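Local coordinates for lipid binding protein (Grifola frondosa, PDB 5H0Q), which binds membrane domains in which sphingomyelin and cholesterol occur together, and is used as a probe for them, at residues Q143-V148 with Q173-S178; G116-G121 with S130-P135; V61-Y66 with V196-S201. One frame throughout, in Å; residues are numbered along the deposited sequence.

Contact 1 of 3, residues Q143-V148 with Q173-S178; sequences QVLVEV and QNSDSS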
ATOM      1  N   GLN A 143      10.818  -6.361  -6.523  1.00 29.37           N
ATOM      2  CA  GLN A 143       9.553  -6.454  -7.251  1.00 28.77           C
ATOM      3  C   GLN A 143       8.403  -5.913  -6.418  1.00 26.73           C
ATOM      4  O   GLN A 143       8.404  -6.008  -5.186  1.00 25.25           O
ATOM      5  CB  GLN A 143       9.236  -7.911  -7.659  1.00 32.05           C
ATOM      6  CG  GLN A 143      10.315  -8.566  -8.527  1.00 37.65           C
ATOM      7  CD  GLN A 143      10.509  -7.863  -9.853  1.00 37.54           C
ATOM      8  OE1 GLN A 143       9.551  -7.384 -10.467  1.00 35.80           O
ATOM      9  NE2 GLN A 143      11.751  -7.809 -10.313  1.00 37.65           N
ATOM     10  N   VAL A 144       7.378  -5.401  -7.115  1.00 26.83           N
ATOM     11  CA  VAL A 144       6.158  -4.909  -6.488  1.00 25.19           C
ATOM     12  C   VAL A 144       4.985  -5.285  -7.387  1.00 26.39           C
ATOM     13  O   VAL A 144       5.136  -5.393  -8.604  1.00 28.86           O
ATOM     14  CB  VAL A 144       6.216  -3.386  -6.254  1.00 32.64           C
ATOM     15  CG1 VAL A 144       6.255  -2.654  -7.566  1.00 27.15           C
ATOM     16  CG2 VAL A 144       5.083  -2.914  -5.395  1.00 35.48           C
ATOM     17  N   LEU A 145       3.810  -5.484  -6.777  1.00 25.47           N
ATOM     18  CA  LEU A 145       2.646  -5.953  -7.523  1.00 29.31           C
ATOM     19  C   LEU A 145       1.374  -5.463  -6.864  1.00 24.15           C
ATOM     20  O   LEU A 145       1.188  -5.664  -5.659  1.00 26.10           O
ATOM     21  CB  LEU A 145       2.625  -7.474  -7.568  1.00 26.74           C
ATOM     22  CG  LEU A 145       1.434  -8.112  -8.296  1.00 36.92           C
ATOM     23  CD1 LEU A 145       1.560  -7.848  -9.767  1.00 44.12           C
ATOM     24  CD2 LEU A 145       1.376  -9.582  -7.983  1.00 38.73           C
ATOM     25  N   VAL A 146       0.480  -4.862  -7.650  1.00 26.42           N
ATOM     26  CA  VAL A 146      -0.846  -4.521  -7.156  1.00 23.46           C
ATOM     27  C   VAL A 146      -1.877  -5.181  -8.063  1.00 26.21           C
ATOM     28  O   VAL A 146      -1.665  -5.330  -9.266  1.00 26.34           O
ATOM     29  CB  VAL A 146      -1.109  -3.002  -7.070  1.00 24.33           C
ATOM     30  CG1 VAL A 146      -0.217  -2.379  -6.021  1.00 28.47           C
ATOM     31  CG2 VAL A 146      -0.875  -2.358  -8.427  1.00 24.18           C
ATOM     32  N   GLU A 147      -2.986  -5.595  -7.462  1.00 24.10           N
ATOM     33  CA  GLU A 147      -4.152  -6.073  -8.213  1.00 26.42           C
ATOM     34  C   GLU A 147      -5.406  -5.587  -7.520  1.00 24.02           C
ATOM     35  O   GLU A 147      -5.532  -5.743  -6.302  1.00 24.29           O
ATOM     36  CB  GLU A 147      -4.198  -7.591  -8.312  1.00 27.84           C
ATOM     37  CG  GLU A 147      -3.188  -8.153  -9.274  1.00 35.71           C
ATOM     38  CD  GLU A 147      -3.320  -9.659  -9.495  1.00 33.91           C
ATOM     39  OE1 GLU A 147      -4.200 -10.288  -8.872  1.00 36.66           O
ATOM     40  OE2 GLU A 147      -2.501 -10.203 -10.267  1.00 40.31           O
ATOM     41  N   VAL A 148      -6.330  -5.015  -8.289  1.00 24.42           N
ATOM     42  CA  VAL A 148      -7.652  -4.661  -7.791  1.00 23.67           C
ATOM     43  C   VAL A 148      -8.613  -5.717  -8.316  1.00 25.14           C
ATOM     44  O   VAL A 148      -8.635  -5.979  -9.516  1.00 26.70           O
ATOM     45  CB  VAL A 148      -8.096  -3.261  -8.248  1.00 24.39           C
ATOM     46  CG1 VAL A 148      -9.374  -2.846  -7.525  1.00 23.67           C
ATOM     47  CG2 VAL A 148      -7.010  -2.222  -8.014  1.00 23.38           C
ATOM     48  N   GLN A 173       9.711  -2.655 -11.347  1.00 38.16           N
ATOM     49  CA  GLN A 173       9.677  -1.959 -10.066  1.00 31.24           C
ATOM     50  C   GLN A 173       8.494  -1.003  -9.980  1.00 38.39           C
ATOM     51  O   GLN A 173       8.428  -0.198  -9.053  1.00 29.46           O
ATOM     52  CB  GLN A 173      11.001  -1.221  -9.848  1.00 31.82           C
ATOM     53  CG  GLN A 173      12.206  -2.162  -9.663  1.00 32.68           C
ATOM     54  CD  GLN A 173      12.492  -3.027 -10.872  1.00 44.36           C
ATOM     55  OE1 GLN A 173      12.779  -2.518 -11.949  1.00 40.53           O
ATOM     56  NE2 GLN A 173      12.441  -4.341 -10.696  1.00 39.15           N
ATOM     57  N   ASN A 174       7.550  -1.101 -10.920  1.00 33.43           N
ATOM     58  CA  ASN A 174       6.270  -0.417 -10.863  1.00 32.97           C
ATOM     59  C   ASN A 174       5.199  -1.449 -11.194  1.00 30.40           C
ATOM     60  O   ASN A 174       5.461  -2.452 -11.864  1.00 35.82           O
ATOM     61  CB  ASN A 174       6.185   0.762 -11.860  1.00 43.20           C
ATOM     62  CG  ASN A 174       7.093   1.925 -11.484  1.00 66.08           C
ATOM     63  OD1 ASN A 174       6.786   2.698 -10.580  1.00 56.24           O
ATOM     64  ND2 ASN A 174       8.196   2.073 -12.207  1.00 82.84           N
ATOM     65  N   SER A 175       3.985  -1.193 -10.721  1.00 30.04           N
ATOM     66  CA  SER A 175       2.859  -2.069 -11.011  1.00 28.47           C
ATOM     67  C   SER A 175       1.604  -1.218 -11.002  1.00 28.71           C
ATOM     68  O   SER A 175       1.484  -0.313 -10.178  1.00 27.94           O
ATOM     69  CB  SER A 175       2.750  -3.208  -9.986  1.00 36.52           C
ATOM     70  OG  SER A 175       1.606  -4.025 -10.237  1.00 32.95           O
ATOM     71  N   ASP A 176       0.677  -1.513 -11.919  1.00 31.29           N
ATOM     72  CA  ASP A 176      -0.567  -0.760 -12.029  1.00 31.43           C
ATOM     73  C   ASP A 176      -1.725  -1.720 -12.276  1.00 28.26           C
ATOM     74  O   ASP A 176      -1.581  -2.717 -12.984  1.00 31.58           O
ATOM     75  CB  ASP A 176      -0.503   0.283 -13.163  1.00 36.27           C
ATOM     76  CG  ASP A 176       0.447   1.416 -12.858  1.00 47.81           C
ATOM     77  OD1 ASP A 176       0.048   2.354 -12.139  1.00 42.18           O
ATOM     78  OD2 ASP A 176       1.595   1.371 -13.340  1.00 42.29           O
ATOM     79  N   SER A 177      -2.861  -1.421 -11.667  1.00 28.03           N
ATOM     80  CA  SER A 177      -4.051  -2.264 -11.806  1.00 27.30           C
ATOM     81  C   SER A 177      -5.290  -1.392 -11.704  1.00 32.44           C
ATOM     82  O   SER A 177      -5.296  -0.384 -11.001  1.00 27.10           O
ATOM     83  CB  SER A 177      -4.072  -3.351 -10.714  1.00 28.46           C
ATOM     84  OG  SER A 177      -5.186  -4.223 -10.828  1.00 28.32           O
ATOM     85  N   SER A 178      -6.350  -1.794 -12.390  1.00 29.83           N
ATOM     86  CA  SER A 178      -7.635  -1.100 -12.280  1.00 29.15           C
ATOM     87  C   SER A 178      -8.776  -2.103 -12.277  1.00 27.18           C
ATOM     88  O   SER A 178      -8.782  -3.038 -13.084  1.00 29.50           O
ATOM     89  CB  SER A 178      -7.862  -0.105 -13.428  1.00 50.78           C
ATOM     90  OG  SER A 178      -6.922   0.954 -13.407  1.00 73.92           O
TER
HETATM   91  O   HOH W   1      13.026  -6.569 -12.807  1.00 40.29           O
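V146 lays its CG2 methyl against S175, 3.5 Å from S175 OG. This methyl sits between the backbone N and the carbonyl carbon of V146, and the N-H of the same residue makes the bond at the heart of the contact: V146 N donates to S175 OG at 2.9 Å, nearly straight at 166°. Two residues on, the pattern repeats: V148 N donates to S177 OG over 2.9 Å at 162°. In both serines OG stands anti to the backbone N (chi1 177° in S175), which swings the hydroxyl across to the neighbouring strand, and S177 CB comes 3.4 Å from V146 O. The strands run almost exactly parallel, but with axes 5.5 Å apart they are joined through serine hydroxyls rather than by a backbone ladder. Strand 143-150 is an outermost strand of the five-stranded antiparallel sheet, whereas strand 174-179 pairs on its other side with 182-188 of the mixed sheet. The contact therefore closes one side of a beta sandwich. V144 adds packing near the start, with CG1 3.6 Å from Q173 O. Beyond it Q143 and Q173 bring two amide nitrogens together, and a water accepts from both, 3.1 Å from Q143 NE2 and 3.1 Å from Q173 NE2. Q173 NE2 also reaches S142 O, and Q143 OE1 is held by H170 ND1 and G172 N. L145 packs on M163 and L167 of helix 160-169. Since Q143, L145 and E147 bond through their backbones to strand 126-134, the N-H groups of V146 and V148 face outward from the sheet edge; the serine oxygens satisfy them and stitch one sheet to the other.

Contact 2 of 3, residues G116-G121 with S130-P135; sequences GCIVYG and SGWQNP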
ATOM      1  N   GLY A 116       5.767 -10.569   0.803  1.00 26.71           N
ATOM      2  CA  GLY A 116       4.523 -10.564   1.542  1.00 23.55           C
ATOM      3  C   GLY A 116       3.489  -9.718   0.845  1.00 26.04           C
ATOM      4  O   GLY A 116       3.713  -9.217  -0.257  1.00 22.89           O
ATOM      5  N   CYS A 117       2.353  -9.540   1.520  1.00 23.10           N
ATOM      6  CA  CYS A 117       1.303  -8.713   0.951  1.00 22.23           C
ATOM      7  C   CYS A 117       0.348  -8.251   2.032  1.00 20.18           C
ATOM      8  O   CYS A 117       0.305  -8.794   3.142  1.00 23.45           O
ATOM      9  CB  CYS A 117       0.556  -9.471  -0.137  1.00 29.17           C
ATOM     10  SG  CYS A 117      -0.529 -10.799   0.519  1.00 28.08           S
ATOM     11  N   ILE A 118      -0.368  -7.193   1.705  1.00 22.92           N
ATOM     12  CA  ILE A 118      -1.522  -6.748   2.467  1.00 25.57           C
ATOM     13  C   ILE A 118      -2.653  -6.594   1.468  1.00 20.82           C
ATOM     14  O   ILE A 118      -2.426  -6.168   0.332  1.00 23.77           O
ATOM     15  CB  ILE A 118      -1.270  -5.425   3.228  1.00 29.55           C
ATOM     16  CG1 ILE A 118      -0.154  -5.629   4.248  1.00 60.67           C
ATOM     17  CG2 ILE A 118      -2.540  -4.999   3.965  1.00 28.28           C
ATOM     18  CD1 ILE A 118       0.069  -4.455   5.167  1.00 89.20           C
ATOM     19  N   VAL A 119      -3.853  -6.968   1.882  1.00 21.07           N
ATOM     20  CA  VAL A 119      -5.054  -6.844   1.062  1.00 21.52           C
ATOM     21  C   VAL A 119      -5.984  -5.892   1.788  1.00 19.07           C
ATOM     22  O   VAL A 119      -6.360  -6.144   2.944  1.00 22.04           O
ATOM     23  CB  VAL A 119      -5.743  -8.193   0.817  1.00 23.29           C
ATOM     24  CG1 VAL A 119      -7.010  -7.968   0.000  1.00 23.41           C
ATOM     25  CG2 VAL A 119      -4.827  -9.148   0.103  1.00 26.47           C
ATOM     26  N   TYR A 120      -6.327  -4.788   1.133  1.00 19.85           N
ATOM     27  CA  TYR A 120      -7.248  -3.806   1.686  1.00 20.93           C
ATOM     28  C   TYR A 120      -8.601  -3.899   0.992  1.00 26.71           C
ATOM     29  O   TYR A 120      -8.667  -4.023  -0.232  1.00 23.36           O
ATOM     30  CB  TYR A 120      -6.717  -2.374   1.519  1.00 21.12           C
ATOM     31  CG  TYR A 120      -5.488  -2.040   2.338  1.00 20.79           C
ATOM     32  CD1 TYR A 120      -5.580  -1.873   3.710  1.00 23.46           C
ATOM     33  CD2 TYR A 120      -4.245  -1.936   1.741  1.00 25.63           C
ATOM     34  CE1 TYR A 120      -4.447  -1.590   4.471  1.00 22.08           C
ATOM     35  CE2 TYR A 120      -3.120  -1.642   2.493  1.00 21.11           C
ATOM     36  CZ  TYR A 120      -3.240  -1.487   3.848  1.00 25.45           C
ATOM     37  OH  TYR A 120      -2.111  -1.205   4.567  1.00 25.90           O
ATOM     38  N   GLY A 121      -9.672  -3.766   1.767  1.00 23.27           N
ATOM     39  CA  GLY A 121     -11.023  -3.725   1.229  1.00 21.83           C
ATOM     40  C   GLY A 121     -11.549  -2.304   1.158  1.00 23.11           C
ATOM     41  O   GLY A 121     -11.289  -1.490   2.041  1.00 23.08           O
ATOM     42  N   SER A 130      -1.716  -5.798  -2.391  1.00 19.90           N
ATOM     43  CA  SER A 130      -0.484  -5.035  -2.496  1.00 20.51           C
ATOM     44  C   SER A 130       0.651  -5.914  -1.996  1.00 21.74           C
ATOM     45  O   SER A 130       0.740  -6.197  -0.798  1.00 23.66           O
ATOM     46  CB  SER A 130      -0.583  -3.747  -1.695  1.00 21.57           C
ATOM     47  OG  SER A 130      -1.696  -2.992  -2.140  1.00 26.69           O
ATOM     48  N   GLY A 131       1.501  -6.343  -2.914  1.00 21.56           N
ATOM     49  CA  GLY A 131       2.531  -7.300  -2.595  1.00 22.35           C
ATOM     50  C   GLY A 131       3.919  -6.820  -2.971  1.00 23.51           C
ATOM     51  O   GLY A 131       4.105  -6.008  -3.874  1.00 23.24           O
ATOM     52  N   TRP A 132       4.897  -7.379  -2.281  1.00 22.12           N
ATOM     53  CA  TRP A 132       6.286  -7.066  -2.537  1.00 22.34           C
ATOM     54  C   TRP A 132       7.076  -8.359  -2.513  1.00 23.07           C
ATOM     55  O   TRP A 132       6.679  -9.352  -1.906  1.00 23.31           O
ATOM     56  CB  TRP A 132       6.833  -6.064  -1.498  1.00 21.16           C
ATOM     57  CG  TRP A 132       6.680  -6.600  -0.089  1.00 23.64           C
ATOM     58  CD1 TRP A 132       7.571  -7.375   0.604  1.00 22.66           C
ATOM     59  CD2 TRP A 132       5.532  -6.472   0.740  1.00 23.26           C
ATOM     60  NE1 TRP A 132       7.054  -7.700   1.837  1.00 20.61           N
ATOM     61  CE2 TRP A 132       5.791  -7.178   1.932  1.00 21.57           C
ATOM     62  CE3 TRP A 132       4.295  -5.821   0.593  1.00 20.14           C
ATOM     63  CZ2 TRP A 132       4.867  -7.242   2.967  1.00 22.64           C
ATOM     64  CZ3 TRP A 132       3.414  -5.858   1.617  1.00 21.29           C
ATOM     65  CH2 TRP A 132       3.682  -6.584   2.783  1.00 20.79           C
ATOM     66  N   GLN A 133       8.218  -8.332  -3.179  1.00 27.40           N
ATOM     67  CA  GLN A 133       9.120  -9.478  -3.204  1.00 25.41           C
ATOM     68  C   GLN A 133      10.505  -8.890  -3.425  1.00 28.26           C
ATOM     69  O   GLN A 133      10.797  -8.385  -4.517  1.00 27.62           O
ATOM     70  CB  GLN A 133       8.725 -10.468  -4.293  1.00 28.98           C
ATOM     71  CG  GLN A 133       9.524 -11.778  -4.288  1.00 30.27           C
ATOM     72  CD  GLN A 133      10.856 -11.676  -5.014  1.00 33.56           C
ATOM     73  OE1 GLN A 133      11.929 -11.776  -4.400  1.00 35.71           O
ATOM     74  NE2 GLN A 133      10.803 -11.476  -6.323  1.00 33.87           N
ATOM     75  N   ASN A 134      11.316  -8.896  -2.370  1.00 25.85           N
ATOM     76  CA  ASN A 134      12.638  -8.280  -2.386  1.00 30.23           C
ATOM     77  C   ASN A 134      13.654  -9.380  -2.110  1.00 27.36           C
ATOM     78  O   ASN A 134      13.758  -9.845  -0.960  1.00 27.52           O
ATOM     79  CB  ASN A 134      12.732  -7.161  -1.349  1.00 24.21           C
ATOM     80  CG  ASN A 134      13.867  -6.208  -1.652  1.00 24.85           C
ATOM     81  OD1 ASN A 134      14.422  -6.252  -2.753  1.00 28.70           O
ATOM     82  ND2 ASN A 134      14.178  -5.312  -0.709  1.00 25.63           N
ATOM     83  N   PRO A 135      14.396  -9.842  -3.108  1.00 30.30           N
ATOM     84  CA  PRO A 135      15.156 -11.086  -2.962  1.00 30.17           C
ATOM     85  C   PRO A 135      16.503 -10.899  -2.283  1.00 29.90           C
ATOM     86  O   PRO A 135      17.135  -9.847  -2.375  1.00 32.42           O
ATOM     87  CB  PRO A 135      15.362 -11.532  -4.412  1.00 39.02           C
ATOM     88  CG  PRO A 135      15.435 -10.266  -5.162  1.00 32.07           C
ATOM     89  CD  PRO A 135      14.459  -9.325  -4.484  1.00 29.86           C
TER
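G116 lies under the indole of W132 in a beta hairpin, strands 114-121 and 126-134, within the five-stranded antiparallel sheet. Four backbone bonds hold the two strands, two in each hydrogen-bonded pair. G116 N donates to W132 O at 3.1 Å, and W132 N returns the bond to G116 O at 3.0 Å. In the next such pair I118 N reaches S130 O at 2.9 Å, while S130 N meets I118 O at 2.8 Å. Between them C117 and G131 form a non-hydrogen-bonded pair, where CA-H groups supply weaker partners: C117 CA is 3.1 Å from S130 O, and G131 CA is 3.2 Å from G116 O. Each of these two oxygens thus has both an N-H and a CA-H near it. On its other side the backbone of C117 bonds to that of E79 in strand 73-80. S130 OG bonds to Y200 OH and G131 O to Y198 OH, so two tyrosine hydroxyls of strand 193-201 tie this hairpin to the opposing layer of the sandwich. W132 NE1 and G116 N are both donors and do not bond; the indole N-H has a weak bond to S114 OG. In W132 chi1 57° sets CG between the backbone N and the carbonyl carbon, and chi2 89° turns the indole over G116, where an absent side chain lets it lie flat on the main chain. H104 meets the indole edge-to-face. Under the centre of the ring sits G116 O, 3.4 Å from the plane, with C117 N on the same face nearer the rim.

Contact 3 of 3, residues V61-Y66 with V196-S201; sequences VLVRVY and VEYVYS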
ATOM      1  N   VAL A  61      11.528  -4.184   3.224  1.00 21.36           N
ATOM      2  CA  VAL A  61      10.804  -3.160   2.496  1.00 21.22           C
ATOM      3  C   VAL A  61      10.248  -2.193   3.520  1.00 22.77           C
ATOM      4  O   VAL A  61       9.776  -2.600   4.585  1.00 20.83           O
ATOM      5  CB  VAL A  61       9.672  -3.726   1.604  1.00 21.66           C
ATOM      6  CG1 VAL A  61      10.261  -4.507   0.443  1.00 23.16           C
ATOM      7  CG2 VAL A  61       8.681  -4.603   2.421  1.00 20.76           C
ATOM      8  N   LEU A  62      10.304  -0.922   3.187  1.00 23.35           N
ATOM      9  CA  LEU A  62       9.796   0.162   4.021  1.00 20.61           C
ATOM     10  C   LEU A  62       8.589   0.701   3.253  1.00 20.29           C
ATOM     11  O   LEU A  62       8.749   1.443   2.284  1.00 24.03           O
ATOM     12  CB  LEU A  62      10.826   1.261   4.254  1.00 23.32           C
ATOM     13  CG  LEU A  62      12.115   1.038   5.048  1.00 30.97           C
ATOM     14  CD1 LEU A  62      11.935   0.083   6.200  1.00 24.52           C
ATOM     15  CD2 LEU A  62      13.211   0.554   4.121  1.00 30.57           C
ATOM     16  N   VAL A  63       7.389   0.292   3.651  1.00 22.90           N
ATOM     17  CA  VAL A  63       6.193   0.464   2.831  1.00 20.35           C
ATOM     18  C   VAL A  63       5.408   1.664   3.310  1.00 19.91           C
ATOM     19  O   VAL A  63       5.073   1.750   4.496  1.00 23.24           O
ATOM     20  CB  VAL A  63       5.288  -0.774   2.871  1.00 20.44           C
ATOM     21  CG1 VAL A  63       4.055  -0.528   2.003  1.00 21.08           C
ATOM     22  CG2 VAL A  63       6.035  -1.999   2.399  1.00 20.16           C
ATOM     23  N   ARG A  64       5.105   2.588   2.395  1.00 20.42           N
ATOM     24  CA  ARG A  64       4.132   3.640   2.670  1.00 19.65           C
ATOM     25  C   ARG A  64       2.928   3.425   1.756  1.00 21.38           C
ATOM     26  O   ARG A  64       3.084   3.110   0.575  1.00 21.04           O
ATOM     27  CB  ARG A  64       4.721   5.032   2.491  1.00 22.84           C
ATOM     28  CG  ARG A  64       5.177   5.440   1.097  1.00 23.20           C
ATOM     29  CD  ARG A  64       5.659   6.906   1.113  1.00 24.46           C
ATOM     30  NE  ARG A  64       5.958   7.404  -0.225  1.00 28.60           N
ATOM     31  CZ  ARG A  64       7.153   7.450  -0.792  1.00 40.34           C
ATOM     32  NH1 ARG A  64       8.245   7.069  -0.135  1.00 39.12           N
ATOM     33  NH2 ARG A  64       7.252   7.898  -2.036  1.00 39.73           N
ATOM     34  N   VAL A  65       1.736   3.656   2.294  1.00 22.73           N
ATOM     35  CA  VAL A  65       0.468   3.408   1.597  1.00 21.38           C
ATOM     36  C   VAL A  65      -0.359   4.674   1.687  1.00 17.63           C
ATOM     37  O   VAL A  65      -0.601   5.155   2.796  1.00 20.46           O
ATOM     38  CB  VAL A  65      -0.299   2.249   2.252  1.00 20.19           C
ATOM     39  CG1 VAL A  65      -1.625   2.037   1.540  1.00 20.70           C
ATOM     40  CG2 VAL A  65       0.544   1.007   2.307  1.00 19.41           C
ATOM     41  N   TYR A  66      -0.843   5.187   0.542  1.00 20.59           N
ATOM     42  CA  TYR A  66      -1.697   6.368   0.512  1.00 18.89           C
ATOM     43  C   TYR A  66      -3.052   5.968  -0.051  1.00 19.30           C
ATOM     44  O   TYR A  66      -3.127   5.435  -1.163  1.00 19.46           O
ATOM     45  CB  TYR A  66      -1.117   7.512  -0.331  1.00 19.50           C
ATOM     46  CG  TYR A  66      -1.875   8.798  -0.194  1.00 22.73           C
ATOM     47  CD1 TYR A  66      -2.010   9.408   1.040  1.00 22.71           C
ATOM     48  CD2 TYR A  66      -2.478   9.401  -1.300  1.00 23.21           C
ATOM     49  CE1 TYR A  66      -2.684  10.612   1.170  1.00 23.45           C
ATOM     50  CE2 TYR A  66      -3.153  10.595  -1.170  1.00 21.24           C
ATOM     51  CZ  TYR A  66      -3.264  11.180   0.060  1.00 22.09           C
ATOM     52  OH  TYR A  66      -3.905  12.370   0.213  1.00 26.34           O
ATOM     53  N   VAL A 196       9.072   1.293  -0.602  1.00 21.10           N
ATOM     54  CA  VAL A 196       7.941   0.861  -1.415  1.00 21.36           C
ATOM     55  C   VAL A 196       6.820   1.855  -1.175  1.00 22.93           C
ATOM     56  O   VAL A 196       6.609   2.280  -0.035  1.00 22.10           O
ATOM     57  CB  VAL A 196       7.507  -0.566  -1.038  1.00 21.91           C
ATOM     58  CG1 VAL A 196       6.221  -0.957  -1.771  1.00 21.32           C
ATOM     59  CG2 VAL A 196       8.598  -1.524  -1.350  1.00 25.65           C
ATOM     60  N   GLU A 197       6.096   2.215  -2.245  1.00 24.94           N
ATOM     61  CA  GLU A 197       4.922   3.078  -2.144  1.00 22.33           C
ATOM     62  C   GLU A 197       3.753   2.443  -2.885  1.00 22.16           C
ATOM     63  O   GLU A 197       3.893   2.033  -4.039  1.00 22.28           O
ATOM     64  CB  GLU A 197       5.161   4.465  -2.724  1.00 24.48           C
ATOM     65  CG  GLU A 197       3.932   5.418  -2.633  1.00 27.15           C
ATOM     66  CD  GLU A 197       4.184   6.777  -3.267  1.00 24.06           C
ATOM     67  OE1 GLU A 197       4.308   6.826  -4.500  1.00 30.92           O
ATOM     68  OE2 GLU A 197       4.262   7.779  -2.526  1.00 32.97           O
ATOM     69  N   TYR A 198       2.608   2.359  -2.215  1.00 20.16           N
ATOM     70  CA  TYR A 198       1.342   1.989  -2.842  1.00 19.48           C
ATOM     71  C   TYR A 198       0.413   3.192  -2.801  1.00 21.62           C
ATOM     72  O   TYR A 198       0.238   3.791  -1.735  1.00 20.44           O
ATOM     73  CB  TYR A 198       0.705   0.821  -2.091  1.00 21.49           C
ATOM     74  CG  TYR A 198       1.519  -0.430  -2.120  1.00 21.30           C
ATOM     75  CD1 TYR A 198       1.650  -1.177  -3.285  1.00 24.22           C
ATOM     76  CD2 TYR A 198       2.219  -0.847  -0.992  1.00 21.09           C
ATOM     77  CE1 TYR A 198       2.441  -2.325  -3.319  1.00 27.39           C
ATOM     78  CE2 TYR A 198       2.992  -1.994  -1.011  1.00 22.10           C
ATOM     79  CZ  TYR A 198       3.112  -2.723  -2.171  1.00 22.55           C
ATOM     80  OH  TYR A 198       3.876  -3.863  -2.217  1.00 23.74           O
ATOM     81  N   VAL A 199      -0.253   3.472  -3.923  1.00 22.18           N
ATOM     82  CA  VAL A 199      -1.245   4.536  -3.986  1.00 21.62           C
ATOM     83  C   VAL A 199      -2.509   3.963  -4.581  1.00 19.02           C
ATOM     84  O   VAL A 199      -2.479   3.456  -5.709  1.00 24.08           O
ATOM     85  CB  VAL A 199      -0.773   5.709  -4.841  1.00 22.44           C
ATOM     86  CG1 VAL A 199      -1.778   6.829  -4.800  1.00 30.03           C
ATOM     87  CG2 VAL A 199       0.575   6.180  -4.341  1.00 28.67           C
ATOM     88  N   TYR A 200      -3.617   4.146  -3.888  1.00 20.68           N
ATOM     89  CA  TYR A 200      -4.931   3.726  -4.384  1.00 22.13           C
ATOM     90  C   TYR A 200      -5.736   4.973  -4.720  1.00 18.54           C
ATOM     91  O   TYR A 200      -5.815   5.895  -3.891  1.00 23.23           O
ATOM     92  CB  TYR A 200      -5.638   2.887  -3.336  1.00 17.83           C
ATOM     93  CG  TYR A 200      -4.746   1.890  -2.670  1.00 19.13           C
ATOM     94  CD1 TYR A 200      -3.926   1.055  -3.425  1.00 19.20           C
ATOM     95  CD2 TYR A 200      -4.715   1.781  -1.296  1.00 20.62           C
ATOM     96  CE1 TYR A 200      -3.097   0.164  -2.821  1.00 18.44           C
ATOM     97  CE2 TYR A 200      -3.876   0.889  -0.676  1.00 19.99           C
ATOM     98  CZ  TYR A 200      -3.075   0.079  -1.437  1.00 20.67           C
ATOM     99  OH  TYR A 200      -2.223  -0.794  -0.806  1.00 23.52           O
ATOM    100  N   SER A 201      -6.345   5.006  -5.918  1.00 21.32           N
ATOM    101  CA  SER A 201      -7.036   6.203  -6.372  1.00 25.60           C
ATOM    102  C   SER A 201      -8.331   5.819  -7.099  1.00 31.26           C
ATOM    103  O   SER A 201      -8.602   4.643  -7.335  1.00 27.64           O
ATOM    104  CB  SER A 201      -6.134   7.043  -7.273  1.00 26.48           C
ATOM    105  OG  SER A 201      -5.641   6.282  -8.365  1.00 30.31           O
TER
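The guanidinium of R64 carries E197 CB on one face, 3.7 Å from its plane and toward the rim, and takes E197 OE2 at its edge, in plane. NE gives the shorter bond, R64 NE to E197 OE2 at 2.9 Å, and NH2 adds a weak one to the same oxygen. Carboxylate and guanidinium planes stand 89° apart, and the oxygen is met from above the carboxylate plane. R64 CG lies between the backbone N and the carbonyl carbon (chi1 64°), after which the chain runs extended to NE. A second cation, K37 NZ, bridges to E197 OE2, and Q48 OE1 takes R64 NH1. On this same face of the sheet the Y66 ring has V199 CG1 near its edge and reaches W99, while Y66 OH bonds to A33 O. On the reverse side the edge of the Y198 ring meets V63, whose CG1 is 3.5 Å from Y198 CE2, and V65 CG2 lies at the same rim. V65 CG1 presses on Y200 CE2 at 3.4 Å. Underneath runs a regular parallel ladder in the mixed sheet: V196 N binds L62 O at 2.9 Å, V196 O receives R64 N, R64 O receives Y198 N, and Y198 O receives Y66 N. The last rung, Y200 N to Y66 O at 3.1 Å, is nearly straight. L62 O also accepts from Q48 NE2 of helix 41-55. The two strands thus separate their chemistry by face. V63, V65, V196 and the rings of Y198 and Y200 pack toward the five-stranded sheet; the charged pair lies toward the N-terminal helices, where a lysine and an arginine sharing one carboxylate oxygen would be expected to favour the ionised glutamate.

In the fold
After the short strand 2-3 and three helices the chain lays down strand 60-68, the first half of contact 3. Its partner, 196-201, arrives only at the C-terminal end, so contact 3 closes a loop of 129 residues that encloses both other contacts. Within that loop contact 2 closes first, as a short hairpin; contact 1 opens afterwards, in series with it, and spans the helices 153-156 and 160-169. Strands 126-134 and 143-150 are neighbours in one sheet, which joins contact 2 to contact 1. Y198 packs on V144 and V146, linking contact 3 to contact 1 across the sandwich. Contact 1 ties the two sheets at one side, while contacts 2 and 3 build their interiors.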